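Local structure of uncharacterized protein (Treponema denticola ATCC 35404, 6R9N) at residues Tyr38-Arg43 against Leu155-Ser160; Pro190-Phe195 against Asn235-Trp240. The protein senses iron(II) and oxygen for bacterial chemotaxis, using a di-iron site at which it stabilises an iron-peroxy species. All coordinates share one frame; numbering follows the deposited sequence.

Interaction 1 (Tyr38-Arg43 against Leu155-Ser160)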
ATOM      1  N   TYR A  38      13.280  -5.978 -12.444  1.00 27.91           N
ATOM      2  CA  TYR A  38      13.769  -7.229 -13.000  1.00 30.94           C
ATOM      3  C   TYR A  38      13.053  -7.571 -14.299  1.00 27.30           C
ATOM      4  O   TYR A  38      11.929  -7.130 -14.554  1.00 27.42           O
ATOM      5  CB  TYR A  38      13.628  -8.367 -11.995  1.00 28.23           C
ATOM      6  CG  TYR A  38      14.404  -8.124 -10.718  1.00 28.13           C
ATOM      7  CD1 TYR A  38      15.751  -8.487 -10.606  1.00 26.23           C
ATOM      8  CD2 TYR A  38      13.788  -7.529  -9.618  1.00 27.39           C
ATOM      9  CE1 TYR A  38      16.453  -8.269  -9.429  1.00 27.38           C
ATOM     10  CE2 TYR A  38      14.478  -7.310  -8.440  1.00 25.37           C
ATOM     11  CZ  TYR A  38      15.798  -7.679  -8.347  1.00 29.74           C
ATOM     12  OH  TYR A  38      16.448  -7.451  -7.159  1.00 29.17           O
ATOM     13  N   LEU A  39      13.752  -8.327 -15.142  1.00 25.92           N
ATOM     14  CA  LEU A  39      13.224  -8.771 -16.423  1.00 25.97           C
ATOM     15  C   LEU A  39      13.542 -10.248 -16.577  1.00 27.99           C
ATOM     16  O   LEU A  39      14.669 -10.678 -16.302  1.00 26.85           O
ATOM     17  CB  LEU A  39      13.818  -7.970 -17.585  1.00 27.61           C
ATOM     18  CG  LEU A  39      13.471  -8.408 -19.013  1.00 25.76           C
ATOM     19  CD1 LEU A  39      12.020  -8.088 -19.330  1.00 25.39           C
ATOM     20  CD2 LEU A  39      14.396  -7.719 -20.030  1.00 27.06           C
ATOM     21  N   ILE A  40      12.537 -11.025 -16.959  1.00 27.59           N
ATOM     22  CA  ILE A  40      12.715 -12.401 -17.397  1.00 24.49           C
ATOM     23  C   ILE A  40      12.472 -12.445 -18.896  1.00 29.91           C
ATOM     24  O   ILE A  40      11.494 -11.872 -19.386  1.00 31.17           O
ATOM     25  CB  ILE A  40      11.781 -13.357 -16.644  1.00 29.72           C
ATOM     26  CG1 ILE A  40      12.180 -13.393 -15.169  1.00 29.24           C
ATOM     27  CG2 ILE A  40      11.825 -14.746 -17.264  1.00 30.13           C
ATOM     28  CD1 ILE A  40      11.074 -13.848 -14.248  1.00 34.21           C
ATOM     29  N   VAL A  41      13.392 -13.075 -19.628  1.00 30.55           N
ATOM     30  CA  VAL A  41      13.262 -13.297 -21.062  1.00 29.15           C
ATOM     31  C   VAL A  41      13.222 -14.799 -21.275  1.00 31.01           C
ATOM     32  O   VAL A  41      14.034 -15.531 -20.700  1.00 32.81           O
ATOM     33  CB  VAL A  41      14.429 -12.655 -21.844  1.00 35.35           C
ATOM     34  CG1 VAL A  41      14.349 -12.992 -23.336  1.00 35.64           C
ATOM     35  CG2 VAL A  41      14.455 -11.148 -21.634  1.00 29.68           C
ATOM     36  N   ASP A  42      12.265 -15.260 -22.076  1.00 32.52           N
ATOM     37  CA  ASP A  42      12.032 -16.691 -22.269  1.00 34.60           C
ATOM     38  C   ASP A  42      11.618 -16.884 -23.722  1.00 35.93           C
ATOM     39  O   ASP A  42      10.566 -16.384 -24.140  1.00 31.82           O
ATOM     40  CB  ASP A  42      10.965 -17.223 -21.304  1.00 30.20           C
ATOM     41  CG  ASP A  42      10.982 -18.733 -21.185  1.00 36.53           C
ATOM     42  OD1 ASP A  42      10.359 -19.412 -22.036  1.00 38.65           O
ATOM     43  OD2 ASP A  42      11.611 -19.256 -20.241  1.00 37.66           O
ATOM     44  N   ARG A  43      12.468 -17.581 -24.489  1.00 30.97           N
ATOM     45  CA  ARG A  43      12.264 -17.761 -25.926  1.00 35.44           C
ATOM     46  C   ARG A  43      11.885 -16.441 -26.591  1.00 36.27           C
ATOM     47  O   ARG A  43      10.947 -16.364 -27.386  1.00 38.03           O
ATOM     48  CB  ARG A  43      11.212 -18.837 -26.199  1.00 36.52           C
ATOM     49  CG  ARG A  43      11.639 -20.246 -25.797  1.00 38.77           C
ATOM     50  CD  ARG A  43      12.382 -20.986 -26.914  1.00 44.44           C
ATOM     51  NE  ARG A  43      11.536 -21.235 -28.083  0.70 44.46           N
ATOM     52  NH1 ARG A  43       9.934 -22.361 -29.294  0.88 49.83           N
ATOM     53  NH2 ARG A  43      10.487 -23.095 -27.198  1.00 45.91           N
ATOM     54  N   LEU A 155       7.539 -13.787  -6.932  1.00 24.56           N
ATOM     55  CA  LEU A 155       7.532 -14.595  -8.149  1.00 28.52           C
ATOM     56  C   LEU A 155       8.767 -15.476  -8.125  1.00 28.38           C
ATOM     57  O   LEU A 155       9.892 -14.967  -8.067  1.00 28.65           O
ATOM     58  CB  LEU A 155       7.491 -13.708  -9.413  1.00 29.57           C
ATOM     59  CG  LEU A 155       7.058 -14.345 -10.743  1.00 30.22           C
ATOM     60  CD1 LEU A 155       8.176 -15.200 -11.320  1.00 36.47           C
ATOM     61  CD2 LEU A 155       5.759 -15.203 -10.545  1.00 24.29           C
ATOM     62  N   TYR A 156       8.550 -16.785  -8.125  1.00 26.60           N
ATOM     63  CA  TYR A 156       9.629 -17.764  -8.133  1.00 25.65           C
ATOM     64  C   TYR A 156       9.820 -18.245  -9.563  1.00 27.26           C
ATOM     65  O   TYR A 156       8.898 -18.809 -10.162  1.00 26.08           O
ATOM     66  CB  TYR A 156       9.322 -18.943  -7.217  1.00 24.11           C
ATOM     67  CG  TYR A 156      10.471 -19.907  -7.115  1.00 27.93           C
ATOM     68  CD1 TYR A 156      11.744 -19.451  -6.792  1.00 27.94           C
ATOM     69  CD2 TYR A 156      10.296 -21.267  -7.331  1.00 27.31           C
ATOM     70  CE1 TYR A 156      12.811 -20.324  -6.688  1.00 26.32           C
ATOM     71  CE2 TYR A 156      11.369 -22.146  -7.227  1.00 30.14           C
ATOM     72  CZ  TYR A 156      12.621 -21.661  -6.908  1.00 26.36           C
ATOM     73  OH  TYR A 156      13.694 -22.509  -6.802  1.00 32.60           O
ATOM     74  N   ASP A 157      10.982 -17.958 -10.133  1.00 26.23           N
ATOM     75  CA  ASP A 157      11.314 -18.372 -11.491  1.00 27.85           C
ATOM     76  C   ASP A 157      11.900 -19.768 -11.350  1.00 29.49           C
ATOM     77  O   ASP A 157      13.036 -19.931 -10.900  1.00 28.98           O
ATOM     78  CB  ASP A 157      12.287 -17.376 -12.122  1.00 27.69           C
ATOM     79  CG  ASP A 157      12.681 -17.740 -13.558  1.00 31.80           C
ATOM     80  OD1 ASP A 157      11.800 -18.082 -14.366  1.00 29.66           O
ATOM     81  OD2 ASP A 157      13.886 -17.666 -13.886  1.00 31.27           O
ATOM     82  N   GLU A 158      11.108 -20.793 -11.688  1.00 26.62           N
ATOM     83  CA  GLU A 158      11.534 -22.161 -11.398  1.00 30.39           C
ATOM     84  C   GLU A 158      12.847 -22.506 -12.095  1.00 28.78           C
ATOM     85  O   GLU A 158      13.726 -23.133 -11.496  1.00 32.48           O
ATOM     86  CB  GLU A 158      10.442 -23.152 -11.809  1.00 30.09           C
ATOM     87  CG  GLU A 158       9.310 -23.236 -10.795  1.00 36.95           C
ATOM     88  CD  GLU A 158       8.210 -24.198 -11.203  1.00 42.57           C
ATOM     89  OE1 GLU A 158       7.340 -24.475 -10.365  1.00 46.48           O
ATOM     90  OE2 GLU A 158       8.201 -24.675 -12.360  1.00 47.87           O
ATOM     91  N   ARG A 159      13.026 -22.049 -13.338  1.00 26.55           N
ATOM     92  CA  ARG A 159      14.189 -22.474 -14.119  1.00 32.16           C
ATOM     93  C   ARG A 159      15.498 -21.922 -13.549  1.00 30.34           C
ATOM     94  O   ARG A 159      16.509 -22.631 -13.504  1.00 30.28           O
ATOM     95  CB  ARG A 159      13.997 -22.066 -15.582  1.00 31.87           C
ATOM     96  CG  ARG A 159      15.286 -22.037 -16.416  1.00 37.82           C
ATOM     97  CD  ARG A 159      15.575 -23.376 -17.044  1.00 38.73           C
ATOM     98  NE  ARG A 159      14.460 -23.818 -17.866  1.00 43.71           N
ATOM     99  CZ  ARG A 159      14.492 -23.961 -19.187  1.00 40.62           C
ATOM    100  NH1 ARG A 159      13.398 -24.371 -19.814  1.00 40.71           N
ATOM    101  NH2 ARG A 159      15.606 -23.711 -19.876  1.00 33.88           N
ATOM    102  N   SER A 160      15.514 -20.654 -13.146  1.00 27.86           N
ATOM    103  CA  SER A 160      16.705 -20.081 -12.525  1.00 26.80           C
ATOM    104  C   SER A 160      16.795 -20.390 -11.035  1.00 26.94           C
ATOM    105  O   SER A 160      17.865 -20.219 -10.441  1.00 32.10           O
ATOM    106  CB  SER A 160      16.732 -18.565 -12.745  1.00 25.18           C
ATOM    107  OG  SER A 160      15.576 -17.971 -12.160  1.00 24.93           O
TER

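Interaction 2 (Pro190-Phe195 against Asn235-Trp240)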
ATOM      1  N   PRO A 190      22.172  -3.864   9.214  1.00 32.73           N
ATOM      2  CA  PRO A 190      21.657  -2.523   9.546  1.00 34.77           C
ATOM      3  C   PRO A 190      20.839  -1.892   8.434  1.00 34.69           C
ATOM      4  O   PRO A 190      20.112  -0.933   8.697  1.00 36.01           O
ATOM      5  CB  PRO A 190      22.928  -1.703   9.822  1.00 35.85           C
ATOM      6  CG  PRO A 190      24.006  -2.708  10.056  1.00 34.37           C
ATOM      7  CD  PRO A 190      23.643  -3.882   9.196  1.00 35.12           C
ATOM      8  N   LEU A 191      20.972  -2.363   7.192  1.00 37.24           N
ATOM      9  CA  LEU A 191      20.197  -1.809   6.086  1.00 36.83           C
ATOM     10  C   LEU A 191      18.785  -2.388   5.999  1.00 32.96           C
ATOM     11  O   LEU A 191      17.907  -1.779   5.375  1.00 35.96           O
ATOM     12  CB  LEU A 191      20.955  -2.034   4.773  1.00 34.46           C
ATOM     13  CG  LEU A 191      22.430  -1.628   4.777  1.00 37.38           C
ATOM     14  CD1 LEU A 191      23.011  -1.761   3.381  1.00 37.11           C
ATOM     15  CD2 LEU A 191      22.620  -0.213   5.308  1.00 35.30           C
ATOM     16  N   ILE A 192      18.540  -3.527   6.636  1.00 29.70           N
ATOM     17  CA  ILE A 192      17.266  -4.222   6.516  1.00 30.50           C
ATOM     18  C   ILE A 192      16.544  -4.373   7.847  1.00 31.60           C
ATOM     19  O   ILE A 192      15.351  -4.706   7.847  1.00 28.64           O
ATOM     20  CB  ILE A 192      17.448  -5.609   5.852  1.00 27.71           C
ATOM     21  CG1 ILE A 192      18.077  -6.601   6.837  1.00 29.87           C
ATOM     22  CG2 ILE A 192      18.292  -5.482   4.570  1.00 27.10           C
ATOM     23  CD1 ILE A 192      18.161  -8.059   6.313  1.00 28.12           C
ATOM     24  N   GLU A 193      17.212  -4.151   8.979  1.00 29.15           N
ATOM     25  CA  GLU A 193      16.626  -4.527  10.265  1.00 31.83           C
ATOM     26  C   GLU A 193      15.432  -3.640  10.627  1.00 29.02           C
ATOM     27  O   GLU A 193      14.330  -4.138  10.893  1.00 28.43           O
ATOM     28  CB  GLU A 193      17.695  -4.467  11.355  1.00 36.58           C
ATOM     29  CG  GLU A 193      17.235  -5.069  12.679  1.00 43.41           C
ATOM     30  CD  GLU A 193      18.296  -4.956  13.754  1.00 62.27           C
ATOM     31  OE1 GLU A 193      18.327  -5.830  14.653  1.00 66.24           O
ATOM     32  OE2 GLU A 193      19.105  -4.002  13.686  1.00 67.83           O
ATOM     33  N   GLY A 194      15.630  -2.320  10.622  1.00 32.03           N
ATOM     34  CA  GLY A 194      14.542  -1.417  10.951  1.00 28.98           C
ATOM     35  C   GLY A 194      13.336  -1.615  10.053  1.00 31.12           C
ATOM     36  O   GLY A 194      12.195  -1.633  10.523  1.00 25.45           O
ATOM     37  N   PHE A 195      13.572  -1.777   8.749  1.00 26.53           N
ATOM     38  CA  PHE A 195      12.465  -1.961   7.814  1.00 25.42           C
ATOM     39  C   PHE A 195      11.667  -3.225   8.132  1.00 27.43           C
ATOM     40  O   PHE A 195      10.430  -3.196   8.167  1.00 26.52           O
ATOM     41  CB  PHE A 195      12.995  -1.993   6.382  1.00 26.70           C
ATOM     42  CG  PHE A 195      11.925  -2.141   5.346  1.00 27.17           C
ATOM     43  CD1 PHE A 195      11.205  -1.035   4.915  1.00 26.09           C
ATOM     44  CD2 PHE A 195      11.643  -3.385   4.795  1.00 25.50           C
ATOM     45  CE1 PHE A 195      10.226  -1.161   3.942  1.00 26.90           C
ATOM     46  CE2 PHE A 195      10.641  -3.528   3.848  1.00 26.81           C
ATOM     47  CZ  PHE A 195       9.936  -2.416   3.415  1.00 26.33           C
ATOM     48  N   ASN A 235      20.266 -18.732   3.005  1.00 35.62           N
ATOM     49  CA  ASN A 235      20.113 -19.357   4.315  1.00 37.38           C
ATOM     50  C   ASN A 235      20.239 -18.333   5.431  1.00 33.57           C
ATOM     51  O   ASN A 235      19.470 -18.357   6.398  1.00 34.06           O
ATOM     52  CB  ASN A 235      21.149 -20.461   4.502  1.00 41.81           C
ATOM     53  CG  ASN A 235      20.708 -21.766   3.900  1.00 55.49           C
ATOM     54  OD1 ASN A 235      19.510 -22.008   3.728  1.00 53.62           O
ATOM     55  ND2 ASN A 235      21.675 -22.618   3.551  1.00 63.81           N
ATOM     56  N   ASN A 236      21.232 -17.454   5.334  1.00 33.19           N
ATOM     57  CA  ASN A 236      21.436 -16.465   6.382  1.00 34.68           C
ATOM     58  C   ASN A 236      20.197 -15.597   6.540  1.00 30.79           C
ATOM     59  O   ASN A 236      19.695 -15.412   7.650  1.00 30.99           O
ATOM     60  CB  ASN A 236      22.653 -15.604   6.057  1.00 33.00           C
ATOM     61  CG  ASN A 236      23.962 -16.283   6.406  1.00 38.03           C
ATOM     62  OD1 ASN A 236      23.988 -17.286   7.123  1.00 38.28           O
ATOM     63  ND2 ASN A 236      25.060 -15.723   5.921  1.00 31.44           N
ATOM     64  N   PHE A 237      19.666 -15.090   5.427  1.00 32.32           N
ATOM     65  CA  PHE A 237      18.493 -14.231   5.507  1.00 33.12           C
ATOM     66  C   PHE A 237      17.294 -14.990   6.069  1.00 29.52           C
ATOM     67  O   PHE A 237      16.616 -14.518   6.993  1.00 27.53           O
ATOM     68  CB  PHE A 237      18.158 -13.648   4.132  1.00 29.77           C
ATOM     69  CG  PHE A 237      16.882 -12.871   4.137  1.00 27.66           C
ATOM     70  CD1 PHE A 237      16.843 -11.598   4.689  1.00 29.02           C
ATOM     71  CD2 PHE A 237      15.713 -13.435   3.682  1.00 24.75           C
ATOM     72  CE1 PHE A 237      15.667 -10.893   4.731  1.00 28.24           C
ATOM     73  CE2 PHE A 237      14.535 -12.735   3.730  1.00 28.74           C
ATOM     74  CZ  PHE A 237      14.512 -11.456   4.256  1.00 23.49           C
ATOM     75  N   LEU A 238      17.020 -16.177   5.525  1.00 28.88           N
ATOM     76  CA  LEU A 238      15.868 -16.950   5.982  1.00 29.88           C
ATOM     77  C   LEU A 238      15.965 -17.273   7.470  1.00 31.58           C
ATOM     78  O   LEU A 238      14.968 -17.169   8.198  1.00 30.87           O
ATOM     79  CB  LEU A 238      15.740 -18.234   5.165  1.00 32.75           C
ATOM     80  CG  LEU A 238      15.487 -18.016   3.677  1.00 30.48           C
ATOM     81  CD1 LEU A 238      15.295 -19.331   2.926  1.00 32.45           C
ATOM     82  CD2 LEU A 238      14.287 -17.108   3.509  1.00 32.55           C
ATOM     83  N   ASN A 239      17.157 -17.653   7.947  1.00 29.84           N
ATOM     84  CA  ASN A 239      17.307 -17.965   9.369  1.00 34.26           C
ATOM     85  C   ASN A 239      17.022 -16.740  10.224  1.00 35.80           C
ATOM     86  O   ASN A 239      16.295 -16.824  11.226  1.00 34.40           O
ATOM     87  CB  ASN A 239      18.715 -18.496   9.660  1.00 33.50           C
ATOM     88  CG  ASN A 239      18.957 -19.869   9.062  1.00 41.32           C
ATOM     89  OD1 ASN A 239      18.014 -20.578   8.682  1.00 43.93           O
ATOM     90  ND2 ASN A 239      20.230 -20.255   8.970  1.00 42.83           N
ATOM     91  N   TRP A 240      17.555 -15.583   9.819  1.00 29.94           N
ATOM     92  CA  TRP A 240      17.335 -14.351  10.569  1.00 31.77           C
ATOM     93  C   TRP A 240      15.854 -13.973  10.594  1.00 34.22           C
ATOM     94  O   TRP A 240      15.308 -13.610  11.645  1.00 30.99           O
ATOM     95  CB  TRP A 240      18.178 -13.233   9.965  1.00 26.94           C
ATOM     96  CG  TRP A 240      17.848 -11.873  10.476  1.00 29.85           C
ATOM     97  CD1 TRP A 240      18.283 -11.302  11.638  1.00 30.69           C
ATOM     98  CD2 TRP A 240      17.028 -10.892   9.830  1.00 28.15           C
ATOM     99  NE1 TRP A 240      17.782 -10.024  11.758  1.00 33.59           N
ATOM    100  CE2 TRP A 240      17.008  -9.749  10.662  1.00 30.02           C
ATOM    101  CE3 TRP A 240      16.310 -10.867   8.628  1.00 27.02           C
ATOM    102  CZ2 TRP A 240      16.306  -8.598  10.326  1.00 29.43           C
ATOM    103  CZ3 TRP A 240      15.608  -9.728   8.299  1.00 26.61           C
ATOM    104  CH2 TRP A 240      15.609  -8.606   9.146  1.00 30.56           C
TER
HETATM  105  O   HOH W   1      18.338  -8.606  14.583  1.00 48.79           O

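Interaction 1 (Tyr38-Arg43 against Leu155-Ser160)
Ile40 reaches from strand 38-42 toward strand 153-157 and meets Leu155 and Asp157 with the end of its side chain. From CB, directed at the opposing strand, the chain divides. The CG2 branch approaches one carboxylate oxygen, with Ile40 CG2 4.4 Å from Asp157 OD1. On the longer branch CG1 mainly carries the terminal methyl across: CD1 lies anti to CA (chi2 158°), and this extension brings the methyl far enough to touch both partners. Ile40 CD1 stands 4.3 Å from the methyl Leu155 CD1, a contact between two methyl tips. The same methyl is 4.3 Å from Asp157 CG, so it rests against the carboxylate carbon as well. Met139 touches both Ile40 and Leu155, and Phe19 touches both Ile40 and Asp157. These neighbours widen the small apolar patch between two sheets, as in the stacked sheets of the metallo-beta-lactamase fold; the nearest CA atoms, of Ile40 and Asp157, remain 8.5 Å apart. A polar partner of the buried carboxylate is His17, whose NE2 is hydrogen-bonded to Asp157 OD2 while its ND1 is hydrogen-bonded to Asp42 OD2. The direct contact is light and made by van der Waals touch alone, methyl to methyl and methyl to carboxylate, with a histidine beside it linking two acids, an environment that would probably encourage protonation of the imidazole and offset the like charges.

Interaction 2 (Pro190-Phe195 against Asn235-Trp240)
Phe237 and Trp240, three residues apart on helix 232-242, both receive Ile192 of helix 185-199. Before them, Asn236 holds to its own helix: its ND2 is hydrogen-bonded to Gln233 OE1, and its carbonyl oxygen accepts a bond from the backbone N of Trp240. Phe237 is first to touch. Its CB does not aim straight at the other helix, but the end of the side chain comes nearer, and Ile192 CD1 lies at the ring edge, near its plane, 4.1 Å from Phe237 CE1. One turn on, Trp240 makes the larger contact. With CG anti to the backbone N (chi1 169°), the indole extends toward helix 185-199 and meets Ile192 coming from the opposite direction. Ile192 CD1 sits over one face of the six-membered ring, 4.0 Å from its centroid and 27° off the normal, a CH-pi contact; it comes within 3.6 Å of Trp240 CZ3. Ile192 CG1 follows behind, 3.9 Å from Trp240 CH2. The methyl is thus shared, at an edge for one ring and over a face for the other. Farther along the indole, the CA of Glu193 approaches obliquely, 4.1 Å from Trp240 CZ2. A water in the indole plane accepts from Trp240 NE1 and donates to Glu193 OE1 at 2.8 Å, tying the indole N-H to the carboxylate of Glu193. The short helix segments run at 29° to one another, with axes 12.9 Å apart, so the long side chains of Ile192 and Trp240 do most of the bridging. Phe185, Leu189 and His196 of helix 185-199 extend the packing, Phe237 also meets Tyr229 of strand 229-230, and Ala171 flanks Ile192.

Interaction 1 lies between the two beta-sheets, whereas interaction 2 joins two helices; their centres are 24 Å apart and their nearest atoms about 10 Å, without touching. Interaction 2 is more directly tied to the di-iron site. Helix segment 190-195 carries Phe195, which touches the bound peroxide, although the side chain of Ile192 is itself about 12 Å from the peroxide and from an iron ion. From interaction 1, Tyr38 OH is hydrogen-bonded to the carbonyl oxygen of Pro223, which directly precedes the iron-site residues Gln224 and His225. Helix 232-242 follows those two residues in the chain, and the site also draws on His80, Asp82, Asp84, His148 and Asp167.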